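Long-range contacts in exported protein (Bacteroides fragilis, PDB 4JX0), which is of unknown function but binds magnesium and probably combines a BT_3987-like N-terminal domain with an F5/8 type C-like domain: residues Ile195-Asp200 against Leu228-Pro233; Trp219-Ala224 against Phe309-Asn314; Phe241-Asn246 against Val297-Met302; Ser252-Ser257 against Met303-Arg308. All blocks are in the same frame, centred on the assembly; numbering follows the deposited sequence.

Interaction 1. Residues Ile195-Asp200 against Leu228-Pro233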
# COMPACT_ATOMS: atom_id res chain seq x y z
N ILE A 195 -13.38 -24.74 17.81
CA ILE A 195 -12.82 -23.41 17.53
C ILE A 195 -13.43 -22.36 18.47
O ILE A 195 -14.62 -22.41 18.77
CB ILE A 195 -13.03 -23.03 16.04
CG1 ILE A 195 -12.21 -23.96 15.13
CG2 ILE A 195 -12.66 -21.55 15.79
CD1 ILE A 195 -12.38 -23.69 13.64
N SER A 196 -12.61 -21.40 18.91
CA SER A 196 -13.01 -20.25 19.74
C SER A 196 -12.76 -19.00 18.90
O SER A 196 -11.92 -19.02 18.00
CB SER A 196 -12.23 -20.21 21.06
OG SER A 196 -11.71 -21.48 21.43
N PHE A 197 -13.50 -17.91 19.17
CA PHE A 197 -13.38 -16.68 18.41
C PHE A 197 -13.18 -15.47 19.30
O PHE A 197 -13.75 -15.39 20.40
CB PHE A 197 -14.63 -16.45 17.57
CG PHE A 197 -14.96 -17.57 16.61
CD1 PHE A 197 -15.78 -18.62 17.00
CD2 PHE A 197 -14.46 -17.56 15.32
CE1 PHE A 197 -16.09 -19.65 16.12
CE2 PHE A 197 -14.76 -18.61 14.44
CZ PHE A 197 -15.56 -19.65 14.85
N LYS A 198 -12.40 -14.50 18.81
CA LYS A 198 -12.16 -13.23 19.49
C LYS A 198 -12.29 -12.12 18.46
O LYS A 198 -11.98 -12.33 17.29
CB LYS A 198 -10.78 -13.21 20.19
CG LYS A 198 -10.78 -13.98 21.50
CD LYS A 198 -9.44 -13.91 22.25
CE LYS A 198 -9.35 -12.75 23.21
NZ LYS A 198 -8.08 -12.76 23.99
N SER A 199 -12.80 -10.97 18.88
CA SER A 199 -12.96 -9.82 18.00
C SER A 199 -13.04 -8.52 18.82
O SER A 199 -13.48 -8.53 19.97
CB SER A 199 -14.22 -9.98 17.15
OG SER A 199 -14.39 -8.86 16.30
N ASP A 200 -12.64 -7.40 18.20
CA ASP A 200 -12.72 -6.09 18.85
C ASP A 200 -14.14 -5.52 18.78
O ASP A 200 -14.43 -4.59 19.53
CB ASP A 200 -11.72 -5.09 18.26
CG ASP A 200 -11.89 -4.82 16.79
OD1 ASP A 200 -12.37 -5.73 16.06
OD2 ASP A 200 -11.55 -3.70 16.35
N LEU A 228 -11.31 -10.43 13.04
CA LEU A 228 -11.92 -11.67 13.52
C LEU A 228 -10.82 -12.69 13.71
O LEU A 228 -10.19 -13.06 12.71
CB LEU A 228 -12.96 -12.17 12.51
CG LEU A 228 -13.57 -13.56 12.76
CD1 LEU A 228 -14.28 -13.63 14.11
CD2 LEU A 228 -14.50 -13.93 11.64
N THR A 229 -10.58 -13.14 14.96
CA THR A 229 -9.54 -14.13 15.25
C THR A 229 -10.15 -15.50 15.45
O THR A 229 -11.12 -15.64 16.18
CB THR A 229 -8.71 -13.73 16.48
OG1 THR A 229 -8.38 -12.36 16.41
CG2 THR A 229 -7.43 -14.53 16.60
N ILE A 230 -9.55 -16.51 14.81
CA ILE A 230 -9.93 -17.92 14.91
C ILE A 230 -8.90 -18.53 15.83
O ILE A 230 -7.72 -18.45 15.50
CB ILE A 230 -9.96 -18.62 13.51
CG1 ILE A 230 -11.26 -18.31 12.75
CG2 ILE A 230 -9.76 -20.14 13.63
CD1 ILE A 230 -11.51 -16.88 12.49
N ILE A 231 -9.31 -19.13 16.95
CA ILE A 231 -8.37 -19.73 17.90
C ILE A 231 -8.60 -21.24 17.92
O ILE A 231 -9.68 -21.68 18.29
CB ILE A 231 -8.53 -19.10 19.30
CG1 ILE A 231 -8.36 -17.56 19.24
CG2 ILE A 231 -7.53 -19.70 20.29
CD1 ILE A 231 -9.10 -16.84 20.25
N LEU A 232 -7.57 -22.01 17.53
CA LEU A 232 -7.64 -23.48 17.52
C LEU A 232 -7.26 -24.03 18.90
O LEU A 232 -6.51 -23.36 19.62
CB LEU A 232 -6.69 -24.06 16.46
CG LEU A 232 -6.79 -23.48 15.06
CD1 LEU A 232 -5.78 -24.13 14.14
CD2 LEU A 232 -8.19 -23.66 14.49
N PRO A 233 -7.72 -25.24 19.28
CA PRO A 233 -7.33 -25.79 20.60
C PRO A 233 -5.82 -26.08 20.72
O PRO A 233 -5.24 -25.89 21.79
CB PRO A 233 -8.14 -27.09 20.70
CG PRO A 233 -9.13 -27.03 19.63
CD PRO A 233 -8.60 -26.17 18.55

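Interaction 2. Residues Trp219-Ala224 against Phe309-Asn314. With MG (magnesium ion), chain D.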
# COMPACT_ATOMS: atom_id res chain seq x y z
N TRP A 219 -22.93 -11.37 13.77
CA TRP A 219 -21.65 -10.67 13.77
C TRP A 219 -21.31 -10.09 12.40
O TRP A 219 -21.43 -10.77 11.38
CB TRP A 219 -20.52 -11.63 14.18
CG TRP A 219 -19.21 -10.94 14.38
CD1 TRP A 219 -18.78 -10.31 15.51
CD2 TRP A 219 -18.18 -10.76 13.40
NE1 TRP A 219 -17.53 -9.77 15.30
CE2 TRP A 219 -17.14 -10.02 14.01
CE3 TRP A 219 -18.05 -11.11 12.05
CZ2 TRP A 219 -15.98 -9.65 13.32
CZ3 TRP A 219 -16.90 -10.76 11.37
CH2 TRP A 219 -15.89 -10.02 12.00
N TYR A 220 -20.80 -8.86 12.40
CA TYR A 220 -20.34 -8.15 11.21
C TYR A 220 -19.41 -7.02 11.62
O TYR A 220 -19.45 -6.57 12.77
CB TYR A 220 -21.52 -7.62 10.38
CG TYR A 220 -22.48 -6.73 11.12
CD1 TYR A 220 -23.54 -7.27 11.84
CD2 TYR A 220 -22.39 -5.35 11.04
CE1 TYR A 220 -24.45 -6.45 12.51
CE2 TYR A 220 -23.31 -4.52 11.67
CZ TYR A 220 -24.34 -5.08 12.42
OH TYR A 220 -25.25 -4.30 13.11
N THR A 221 -18.53 -6.60 10.71
CA THR A 221 -17.59 -5.52 10.98
C THR A 221 -18.24 -4.19 10.62
O THR A 221 -19.24 -4.17 9.90
CB THR A 221 -16.27 -5.73 10.19
OG1 THR A 221 -16.50 -5.66 8.79
CG2 THR A 221 -15.62 -7.06 10.52
N SER A 222 -17.69 -3.09 11.16
CA SER A 222 -18.13 -1.73 10.86
C SER A 222 -17.01 -0.84 10.27
O SER A 222 -17.31 0.24 9.78
CB SER A 222 -18.68 -1.07 12.12
OG SER A 222 -19.77 -1.82 12.62
N ASN A 223 -15.73 -1.28 10.27
CA ASN A 223 -14.64 -0.50 9.69
C ASN A 223 -13.45 -1.40 9.36
O ASN A 223 -13.43 -2.56 9.76
CB ASN A 223 -14.22 0.68 10.60
CG ASN A 223 -13.81 0.29 12.00
OD1 ASN A 223 -12.90 -0.51 12.21
ND2 ASN A 223 -14.41 0.92 13.01
N ALA A 224 -12.47 -0.85 8.62
CA ALA A 224 -11.26 -1.57 8.22
C ALA A 224 -10.38 -2.00 9.40
O ALA A 224 -9.58 -2.92 9.23
CB ALA A 224 -10.44 -0.72 7.27
N PHE A 309 -16.16 -1.14 4.01
CA PHE A 309 -15.46 -2.03 4.94
C PHE A 309 -16.38 -2.52 6.06
O PHE A 309 -16.14 -2.28 7.25
CB PHE A 309 -14.20 -1.35 5.51
CG PHE A 309 -13.11 -1.28 4.47
CD1 PHE A 309 -13.11 -0.27 3.52
CD2 PHE A 309 -12.19 -2.30 4.35
CE1 PHE A 309 -12.15 -0.25 2.51
CE2 PHE A 309 -11.22 -2.26 3.35
CZ PHE A 309 -11.22 -1.25 2.43
N SER A 310 -17.42 -3.27 5.67
CA SER A 310 -18.38 -3.89 6.56
C SER A 310 -18.83 -5.19 5.93
O SER A 310 -19.45 -5.13 4.87
CB SER A 310 -19.56 -2.97 6.82
OG SER A 310 -20.57 -3.63 7.57
N VAL A 311 -18.48 -6.34 6.51
CA VAL A 311 -18.85 -7.65 5.96
C VAL A 311 -19.56 -8.47 7.03
O VAL A 311 -19.26 -8.34 8.21
CB VAL A 311 -17.63 -8.43 5.38
CG1 VAL A 311 -16.73 -7.52 4.55
CG2 VAL A 311 -16.82 -9.11 6.47
N ASP A 312 -20.44 -9.37 6.58
CA ASP A 312 -21.14 -10.34 7.41
C ASP A 312 -20.35 -11.62 7.45
O ASP A 312 -19.86 -12.04 6.41
CB ASP A 312 -22.53 -10.68 6.84
CG ASP A 312 -23.64 -9.68 7.06
OD1 ASP A 312 -23.38 -8.63 7.68
OD2 ASP A 312 -24.77 -9.93 6.58
N VAL A 313 -20.26 -12.27 8.61
CA VAL A 313 -19.68 -13.61 8.72
C VAL A 313 -20.73 -14.36 9.55
O VAL A 313 -20.94 -14.03 10.71
CB VAL A 313 -18.24 -13.69 9.25
CG1 VAL A 313 -17.73 -15.12 9.21
CG2 VAL A 313 -17.31 -12.81 8.41
N ASN A 314 -21.48 -15.23 8.87
CA ASN A 314 -22.61 -15.98 9.43
C ASN A 314 -22.19 -17.31 10.04
O ASN A 314 -22.90 -17.84 10.89
CB ASN A 314 -23.63 -16.23 8.32
CG ASN A 314 -24.12 -14.98 7.64
OD1 ASN A 314 -23.94 -13.87 8.14
ND2 ASN A 314 -24.72 -15.12 6.46
MG MG D . -23.75 -19.46 12.08
O HOH W 1 -23.03 -14.13 12.61
O HOH W 2 -25.13 -17.79 12.28

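Interaction 3. Residues Phe241-Asn246 against Val297-Met302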
# COMPACT_ATOMS: atom_id res chain seq x y z
N PHE A 241 -10.40 -22.03 4.95
CA PHE A 241 -11.66 -21.75 5.65
C PHE A 241 -12.82 -21.51 4.71
O PHE A 241 -12.62 -21.08 3.58
CB PHE A 241 -11.51 -20.49 6.52
CG PHE A 241 -10.45 -20.59 7.58
CD1 PHE A 241 -9.13 -20.25 7.31
CD2 PHE A 241 -10.75 -21.08 8.85
CE1 PHE A 241 -8.14 -20.37 8.28
CE2 PHE A 241 -9.75 -21.21 9.81
CZ PHE A 241 -8.46 -20.85 9.52
N ARG A 242 -14.05 -21.72 5.22
CA ARG A 242 -15.32 -21.43 4.56
C ARG A 242 -15.99 -20.39 5.43
O ARG A 242 -16.38 -20.70 6.56
CB ARG A 242 -16.18 -22.70 4.41
CG ARG A 242 -17.64 -22.51 3.92
CD ARG A 242 -18.59 -23.56 4.51
NE ARG A 242 -19.42 -24.25 3.51
CZ ARG A 242 -20.68 -23.95 3.19
NH1 ARG A 242 -21.31 -22.93 3.77
NH2 ARG A 242 -21.33 -24.67 2.28
N LEU A 243 -16.08 -19.15 4.94
CA LEU A 243 -16.71 -18.05 5.65
C LEU A 243 -18.06 -17.74 4.99
O LEU A 243 -18.07 -17.24 3.86
CB LEU A 243 -15.82 -16.78 5.64
CG LEU A 243 -14.80 -16.66 6.76
CD1 LEU A 243 -13.79 -17.77 6.71
CD2 LEU A 243 -14.11 -15.31 6.71
N ASP A 244 -19.17 -18.06 5.65
CA ASP A 244 -20.49 -17.75 5.11
C ASP A 244 -20.72 -16.28 5.27
O ASP A 244 -20.57 -15.76 6.37
CB ASP A 244 -21.60 -18.55 5.77
CG ASP A 244 -21.60 -19.97 5.29
OD1 ASP A 244 -20.66 -20.71 5.66
OD2 ASP A 244 -22.44 -20.30 4.42
N THR A 245 -21.07 -15.60 4.19
CA THR A 245 -21.24 -14.16 4.19
C THR A 245 -22.58 -13.81 3.55
O THR A 245 -23.37 -14.70 3.22
CB THR A 245 -20.01 -13.54 3.50
OG1 THR A 245 -19.99 -12.13 3.73
CG2 THR A 245 -19.93 -13.84 2.01
N ASN A 246 -22.85 -12.52 3.40
CA ASN A 246 -24.11 -12.03 2.85
C ASN A 246 -24.27 -12.43 1.39
O ASN A 246 -23.27 -12.53 0.67
CB ASN A 246 -24.18 -10.51 2.98
CG ASN A 246 -25.58 -9.98 2.95
OD1 ASN A 246 -26.22 -9.95 1.91
ND2 ASN A 246 -26.10 -9.59 4.10
N VAL A 297 -5.59 -17.80 13.48
CA VAL A 297 -5.68 -17.12 12.18
C VAL A 297 -6.56 -15.88 12.41
O VAL A 297 -7.59 -15.99 13.07
CB VAL A 297 -6.24 -18.04 11.06
CG1 VAL A 297 -6.38 -17.28 9.74
CG2 VAL A 297 -5.35 -19.26 10.88
N ARG A 298 -6.14 -14.71 11.90
CA ARG A 298 -6.85 -13.45 12.10
C ARG A 298 -7.12 -12.78 10.76
O ARG A 298 -6.20 -12.49 10.00
CB ARG A 298 -6.05 -12.51 13.02
CG ARG A 298 -6.70 -11.15 13.32
CD ARG A 298 -5.83 -10.32 14.25
NE ARG A 298 -5.83 -10.87 15.61
CZ ARG A 298 -5.12 -10.39 16.63
NH1 ARG A 298 -4.33 -9.33 16.46
NH2 ARG A 298 -5.18 -10.97 17.82
N PHE A 299 -8.40 -12.47 10.50
CA PHE A 299 -8.82 -11.81 9.28
C PHE A 299 -8.90 -10.32 9.55
O PHE A 299 -9.56 -9.93 10.51
CB PHE A 299 -10.17 -12.36 8.82
CG PHE A 299 -10.11 -13.83 8.51
CD1 PHE A 299 -9.53 -14.28 7.33
CD2 PHE A 299 -10.66 -14.77 9.37
CE1 PHE A 299 -9.48 -15.64 7.04
CE2 PHE A 299 -10.59 -16.13 9.08
CZ PHE A 299 -10.00 -16.55 7.92
N GLU A 300 -8.20 -9.51 8.74
CA GLU A 300 -8.16 -8.05 8.90
C GLU A 300 -8.51 -7.35 7.60
O GLU A 300 -8.51 -7.97 6.54
CB GLU A 300 -6.74 -7.61 9.33
CG GLU A 300 -6.22 -8.28 10.59
CD GLU A 300 -4.81 -7.88 10.97
OE1 GLU A 300 -3.99 -7.61 10.06
OE2 GLU A 300 -4.50 -7.87 12.19
N ASN A 301 -8.82 -6.05 7.68
CA ASN A 301 -9.14 -5.22 6.52
C ASN A 301 -10.20 -5.88 5.63
O ASN A 301 -10.06 -5.97 4.40
CB ASN A 301 -7.83 -4.96 5.75
CG ASN A 301 -7.90 -3.81 4.80
OD1 ASN A 301 -8.40 -2.73 5.13
ND2 ASN A 301 -7.42 -4.01 3.58
N MSE A 302 -11.29 -6.34 6.26
CA MSE A 302 -12.35 -7.07 5.55
C MSE A 302 -13.25 -6.11 4.79
O MSE A 302 -13.97 -5.31 5.41
CB MSE A 302 -13.16 -7.92 6.52
CG MSE A 302 -12.31 -8.84 7.38
SE MSE A 302 -13.36 -9.92 8.57
CE MSE A 302 -13.70 -11.41 7.39

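Interaction 4. Residues Ser252-Ser257 against Met303-Arg308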
# COMPACT_ATOMS: atom_id res chain seq x y z
N SER A 252 -23.62 -5.78 -0.77
CA SER A 252 -23.55 -5.19 0.57
C SER A 252 -23.38 -6.28 1.62
O SER A 252 -24.11 -7.27 1.60
CB SER A 252 -24.77 -4.34 0.89
OG SER A 252 -25.96 -5.09 0.74
N TYR A 253 -22.34 -6.12 2.47
CA TYR A 253 -21.97 -7.04 3.53
C TYR A 253 -21.46 -8.41 3.02
O TYR A 253 -21.21 -9.29 3.84
CB TYR A 253 -23.13 -7.24 4.52
CG TYR A 253 -23.72 -5.94 5.00
CD1 TYR A 253 -22.94 -4.97 5.62
CD2 TYR A 253 -25.07 -5.66 4.82
CE1 TYR A 253 -23.48 -3.77 6.06
CE2 TYR A 253 -25.63 -4.45 5.25
CZ TYR A 253 -24.83 -3.51 5.87
OH TYR A 253 -25.35 -2.32 6.32
N MSE A 254 -21.23 -8.56 1.70
CA MSE A 254 -20.72 -9.80 1.11
C MSE A 254 -19.21 -9.70 1.06
O MSE A 254 -18.70 -8.86 0.32
CB MSE A 254 -21.31 -9.99 -0.31
CG MSE A 254 -20.68 -11.14 -1.10
SE MSE A 254 -21.55 -11.47 -2.80
CE MSE A 254 -21.16 -10.01 -3.68
N LEU A 255 -18.49 -10.53 1.81
CA LEU A 255 -17.02 -10.52 1.84
C LEU A 255 -16.41 -10.68 0.45
O LEU A 255 -16.69 -11.66 -0.23
CB LEU A 255 -16.50 -11.65 2.76
CG LEU A 255 -14.99 -11.89 2.80
CD1 LEU A 255 -14.24 -10.64 3.23
CD2 LEU A 255 -14.67 -13.03 3.74
N LYS A 256 -15.57 -9.70 0.04
CA LYS A 256 -14.82 -9.74 -1.21
C LYS A 256 -13.38 -10.02 -0.94
O LYS A 256 -12.82 -10.97 -1.50
CB LYS A 256 -14.92 -8.41 -1.97
CG LYS A 256 -14.42 -8.51 -3.41
CD LYS A 256 -13.61 -7.32 -3.86
CE LYS A 256 -13.41 -7.30 -5.36
NZ LYS A 256 -12.74 -8.52 -5.88
N SER A 257 -12.75 -9.18 -0.10
CA SER A 257 -11.33 -9.29 0.21
C SER A 257 -11.01 -9.09 1.68
O SER A 257 -11.76 -8.44 2.39
CB SER A 257 -10.54 -8.25 -0.59
OG SER A 257 -10.92 -6.93 -0.24
N MSE A 303 -13.20 -6.17 3.44
CA MSE A 303 -13.99 -5.35 2.53
C MSE A 303 -15.06 -6.15 1.82
O MSE A 303 -14.80 -7.27 1.38
CB MSE A 303 -13.09 -4.72 1.47
CG MSE A 303 -13.71 -3.49 0.83
SE MSE A 303 -12.77 -2.94 -0.74
CE MSE A 303 -13.38 -4.26 -2.01
N ALA A 304 -16.25 -5.54 1.63
CA ALA A 304 -17.36 -6.14 0.91
C ALA A 304 -17.24 -5.86 -0.59
O ALA A 304 -16.44 -5.02 -0.99
CB ALA A 304 -18.68 -5.61 1.44
N PHE A 305 -18.05 -6.54 -1.43
CA PHE A 305 -18.04 -6.29 -2.89
C PHE A 305 -18.53 -4.87 -3.25
O PHE A 305 -18.15 -4.35 -4.30
CB PHE A 305 -18.91 -7.30 -3.64
CG PHE A 305 -18.17 -8.54 -4.07
CD1 PHE A 305 -17.98 -9.59 -3.20
CD2 PHE A 305 -17.73 -8.68 -5.38
CE1 PHE A 305 -17.36 -10.77 -3.62
CE2 PHE A 305 -17.06 -9.84 -5.78
CZ PHE A 305 -16.90 -10.88 -4.91
N ASN A 306 -19.36 -4.24 -2.40
CA ASN A 306 -19.84 -2.88 -2.68
C ASN A 306 -18.76 -1.81 -2.33
O ASN A 306 -19.05 -0.62 -2.47
CB ASN A 306 -21.17 -2.60 -1.97
CG ASN A 306 -21.13 -2.44 -0.47
OD1 ASN A 306 -20.13 -2.73 0.19
ND2 ASN A 306 -22.25 -2.03 0.10
N GLY A 307 -17.57 -2.23 -1.89
CA GLY A 307 -16.47 -1.33 -1.58
C GLY A 307 -16.41 -0.86 -0.13
O GLY A 307 -15.36 -0.37 0.29
N ARG A 308 -17.51 -1.00 0.65
CA ARG A 308 -17.55 -0.58 2.06
C ARG A 308 -16.84 -1.59 2.95
O ARG A 308 -16.95 -2.79 2.69
CB ARG A 308 -19.01 -0.40 2.54
CG ARG A 308 -19.88 0.56 1.74
CD ARG A 308 -19.37 1.99 1.73
NE ARG A 308 -20.47 2.96 1.61
CZ ARG A 308 -21.15 3.51 2.62
NH1 ARG A 308 -20.85 3.21 3.88
NH2 ARG A 308 -22.13 4.37 2.37

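Interaction 1. Residues Ile195-Asp200 against Leu228-Pro233
The strand around Ser196-Lys198 is outermost on one side of the five-stranded antiparallel sheet in the F5/8 type C-like domain, and it pairs with the strand through Thr229-Ile231. Two hydrogen-bonded pairs hold it. Ser196 N gives to Ile231 O at 3.0 Å, while Ile231 N returns a bond to Ser196 O. Lys198 and Thr229 exchange the second set, with Thr229 N 2.8 Å from Lys198 O. Between them, in the non-hydrogen-bonded pair, Phe197 and Ile230 turn their side chains to the inner face and lie side by side: Phe197 CE2 is 3.9 Å from Ile230 CG1, and Phe197 CD2 meets Leu228 CD1 at 4.1 Å. Ile195 completes this cluster, its CG2 standing anti to the backbone N and meeting Ile230 CG2 at 3.9 Å. Val316 of the strand 312-319 packs against both Phe197 and Ile230. On the outer face the aliphatic stem of Lys198 crosses Ile231, Lys198 CG lying 3.5 Å from Ile231 CD1. The contact is therefore two-sided: apolar side chains fill the inner face, while the other carries the exposed Ser196 and Lys198, and Thr229 there is buried, its OG1 hydrogen-bonded to Arg298 NE on the next strand.

Interaction 2. Residues Trp219-Ala224 against Phe309-Asn314
Hydroxyl groups take over from the backbone where Thr221 meets Ser310 and Val311. Val311 N donates to Thr221 OG1 at 3.1 Å, and Ser310 OG donates to Thr221 O at 2.7 Å, so a single threonine is gripped through its side chain and its carbonyl. Thr221 OG1 can do this because chi1 of 65° sets it between its own backbone N and carbonyl carbon; Ser310 OG reaches across from the position anti to its backbone N. The two segments run roughly antiparallel at the end of the F5/8 type C-like β-sandwich, a short and weakly bonded ladder added to strand 312-319. Thr221 N also bonds to Val311 O, and the next link, Val313 N to Trp219 O, is weak. Beyond it a water takes a hydrogen from Trp219 N and gives one to Val313 O, extending the ladder. On the inward face Val313 CG2 lies at the edge of the Trp219 indole, 3.6 Å from CZ3, while NE1 of the same ring bonds to Ile201 O. Tyr220 and Asp312 lie side by side on the other face, where Asn246 ND2 holds Asp312 OD2. At the far end Ala224 CB packs against Phe309 CD2. Past Val313 the chain enters the magnesium site shared with Ser208, Asp211, Asn213 and Glu315, where Asn314 O binds the metal at 2.2 Å.

Interaction 3. Residues Phe241-Asn246 against Val297-Met302
Phe241 reaches across to Val297 and Phe299. CB points toward the facing strand, and chi1 of -60° sets CG beside the backbone N, anti to the carbonyl carbon. Phe241 CG comes within 4.1 Å of Phe299 CZ, and Phe241 CD1 is nearer to the same atom at 3.8 Å. Farther out, CE1 meets Val297 CG1, and the tip, Phe241 CZ, lies 3.7 Å from Val297 CG2, which sits near the ring plane; these two side chains meet tip to tip. Phe299 CZ stands over one face of the Phe241 ring, giving a T-shaped pair with centroids 5.6 Å apart and planes at 86°. Phe299 in turn offers a face to Leu243, whose CD2 is 4.3 Å above the centre of the ring. Leu243 CD2 is also met by selenomethionine Met302, whose side chain crosses that of the leucine at about a right angle; a bend at chi3 brings Met302 CE to 4.0 Å from Leu243 CD2. No hydrogen bond spans the contact, so side-chain packing alone joins the segments here. Ile230 and Ala318 also press on Phe241, and Leu255 on Leu243, continuing the apolar layer. With strand axes 11.8 Å apart and inclined at 43°, and all five contributing residues buried, this is the core between two facing sheets of a β-sandwich, as in F5/8 type C domains.

Interaction 4. Residues Ser252-Ser257 against Met303-Arg308
The Phe305 ring receives the stem of Lys256 over one face. Lys256 CG stands 3.5 Å from the ring centroid and only 3° off the normal, a CH-pi contact made almost squarely over the centre, with the two side chains at about a right angle. This placement follows from chi1 of -167°, which turns CG anti to the backbone N. Selenomethionine Met254 approaches the same ring obliquely, its SE 4.7 Å from the centroid in a Met-aromatic contact, and its CE lies against CD1. Backbone bonds fix both partners: Phe305 N gives to Met254 O at 3.0 Å. Next to it Met303 O accepts two donors, Lys256 N at 2.9 Å and Ser257 N at 3.2 Å, and Met303 N bonds back to Ser257 O. Two residues of one strand facing a single residue of the other make a classic β bulge, placed where strands 255-263 and 296-304 pair in the five-stranded sheet of the sandwich. Lys256 CD continues past the ring to lie beside Met303 CE at 3.6 Å, and NZ is held by a salt bridge to Asp276 OD1 and a hydrogen bond to Arg277 O. Phe305 itself belongs to a type I turn from Ala304 to Gly307, closed by Gly307 N to Ala304 O. An Asx turn overlaps it, with Asn306 OD1 accepting from Arg308 N at 3.2 Å, the donor lying above the carbonyl plane. The amide ND2 of Asn306 rests against CA and CB of Ser252, whose OG shares a hydrogen bond with Ser248 OG.

In the fold
From the N-terminal side, 195-200 first meets 228-233, and interaction 1 closes a short loop that contains 219-224. That segment waits for 309-314, so interaction 2 crosses interaction 1 and encloses both later contacts. Interactions 3 and 4 follow interaction 1 in series and cross each other, since 241-246 and 252-257 precede their consecutive partners 297-302 and 303-308. Interactions 1 and 4 pair strands at different places in the five-stranded sheet, interaction 3 joins this sheet to the facing one, and interaction 2 brings the start of strand 312-319, with one magnesium ligand, against 219-224. Thr245 OG1 links three of them, bonding to Asp312 O and Leu255 N.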